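Local coordinates for GTP-binding protein REM 1 (Homo sapiens, PDB 2NZJ) that binds GDP with a magnesium ion as a Ras-family small GTPase of the Rad/Gem group, probably switching between GDP- and GTP-bound states, at residues V8-D12 / V56-W60. Sequence-based numbering, arbitrary orientation.
Sequences VLLGD and VVDTW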
loop_
_atom_site.group_PDB
_atom_site.type_symbol
_atom_site.label_atom_id
_atom_site.label_comp_id
_atom_site.label_asym_id
_atom_site.label_seq_id
_atom_site.Cartn_x
_atom_site.Cartn_y
_atom_site.Cartn_z
ATOM N N VAL A 8 3.390 5.718 0.454
ATOM C CA VAL A 8 2.564 6.034 1.603
ATOM C C VAL A 8 1.456 4.976 1.781
ATOM O O VAL A 8 0.729 4.700 0.823
ATOM C CB VAL A 8 2.010 7.474 1.486
ATOM C CG1 VAL A 8 1.471 7.938 2.788
ATOM C CG2 VAL A 8 3.109 8.432 1.042
ATOM N N LEU A 9 1.365 4.380 2.992
ATOM C CA LEU A 9 0.300 3.383 3.342
ATOM C C LEU A 9 -0.939 4.053 3.942
ATOM O O LEU A 9 -0.862 4.676 4.988
ATOM C CB LEU A 9 0.788 2.330 4.353
ATOM C CG LEU A 9 1.743 1.228 3.894
ATOM C CD1 LEU A 9 2.270 0.440 5.085
ATOM C CD2 LEU A 9 1.067 0.301 2.901
ATOM N N LEU A 10 -2.085 3.892 3.291
ATOM C CA LEU A 10 -3.345 4.432 3.774
ATOM C C LEU A 10 -4.355 3.307 4.059
ATOM O O LEU A 10 -4.266 2.221 3.493
ATOM C CB LEU A 10 -3.965 5.364 2.733
ATOM C CG LEU A 10 -3.186 6.586 2.275
ATOM C CD1 LEU A 10 -3.855 7.170 1.036
ATOM C CD2 LEU A 10 -3.046 7.624 3.389
ATOM N N GLY A 11 -5.347 3.617 4.895
ATOM C CA GLY A 11 -6.436 2.717 5.215
ATOM C C GLY A 11 -6.888 2.811 6.664
ATOM O O GLY A 11 -6.147 3.281 7.526
ATOM N N ASP A 12 -8.088 2.318 6.936
ATOM C CA ASP A 12 -8.630 2.297 8.291
ATOM C C ASP A 12 -7.759 1.526 9.303
ATOM O O ASP A 12 -6.993 0.647 8.922
ATOM C CB ASP A 12 -10.032 1.672 8.286
ATOM C CG ASP A 12 -11.105 2.643 7.820
ATOM O OD1 ASP A 12 -10.794 3.825 7.535
ATOM O OD2 ASP A 12 -12.276 2.227 7.753
ATOM N N VAL A 56 8.853 3.449 3.061
ATOM C CA VAL A 56 7.437 3.159 3.265
ATOM C C VAL A 56 6.989 3.894 4.526
ATOM O O VAL A 56 7.543 3.674 5.610
ATOM C CB VAL A 56 7.180 1.627 3.359
ATOM C CG1 VAL A 56 5.762 1.324 3.808
ATOM C CG2 VAL A 56 7.436 0.951 1.995
ATOM N N VAL A 57 6.007 4.781 4.360
ATOM C CA VAL A 57 5.475 5.621 5.448
ATOM C C VAL A 57 4.164 5.012 5.994
ATOM O O VAL A 57 3.253 4.655 5.219
ATOM C CB VAL A 57 5.217 7.077 4.964
ATOM C CG1 VAL A 57 4.650 7.922 6.075
ATOM C CG2 VAL A 57 6.511 7.726 4.461
ATOM N N ASP A 58 4.088 4.891 7.322
ATOM C CA ASP A 58 2.966 4.252 8.013
ATOM C C ASP A 58 2.455 5.128 9.141
ATOM O O ASP A 58 2.397 4.711 10.291
ATOM C CB ASP A 58 3.409 2.894 8.559
ATOM C CG ASP A 58 2.328 2.211 9.367
ATOM O OD1 ASP A 58 1.138 2.368 8.992
ATOM O OD2 ASP A 58 2.669 1.523 10.376
ATOM N N THR A 59 2.045 6.343 8.805
ATOM C CA THR A 59 1.661 7.335 9.816
ATOM C C THR A 59 0.213 7.793 9.701
ATOM O O THR A 59 -0.202 8.687 10.415
ATOM C CB THR A 59 2.582 8.598 9.718
ATOM O OG1 THR A 59 2.418 9.233 8.433
ATOM C CG2 THR A 59 4.055 8.228 9.930
ATOM N N TRP A 60 -0.559 7.171 8.829
ATOM C CA TRP A 60 -1.921 7.616 8.532
ATOM C C TRP A 60 -2.861 7.386 9.714
ATOM O O TRP A 60 -3.038 6.243 10.136
ATOM C CB TRP A 60 -2.431 6.868 7.290
ATOM C CG TRP A 60 -3.852 7.136 6.998
ATOM C CD1 TRP A 60 -4.907 6.315 7.239
ATOM C CD2 TRP A 60 -4.385 8.330 6.422
ATOM N NE1 TRP A 60 -6.071 6.915 6.834
ATOM C CE2 TRP A 60 -5.782 8.158 6.332
ATOM C CE3 TRP A 60 -3.812 9.526 5.956
ATOM C CZ2 TRP A 60 -6.629 9.144 5.801
ATOM C CZ3 TRP A 60 -4.647 10.508 5.429
ATOM C CH2 TRP A 60 -6.047 10.311 5.358
#
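In the Ras-like P-loop GTPase fold, strand 4-10, which leads into the phosphate-binding loop, runs parallel to strand 50-57, whose end leads towards the magnesium site. Val8 and Val57 form the last bridge, and their branched side chains suit adjoining strands on one face of the sheet. One step on, Leu9 N donates to Val57 O at 2.9 Å in a nearly straight bond. The chains then part. Leu9 CD1 packs against Val56 CG1 at 3.8 Å; both buried apolar side chains lie between the sheet and helix 17-25, where Leu9 meets Ala21 and Val56 meets Phe24. Val56 presents this methyl with CG1 anti to the backbone N (chi1 170°). Just past the strand, the nearest side-chain atom of Asp58 lies about 4 Å from the bound magnesium ion, and its OD2 is hydrogen-bonded to Thr18 OG1. Gly11 belongs to a probable Walker A motif; at its backbone angles (phi 143°) a CB would be jammed against Leu10 O. Trp60 lays its broad ring over Leu10 and Gly11: Leu10 CD2 sits above the benzo part, 3.3 Å from Trp60 CE3. Gly11 O, hydrogen-bonded to Lys17 NZ, meets the indole edge almost level with the ring, 3.3 Å from Trp60 CD1.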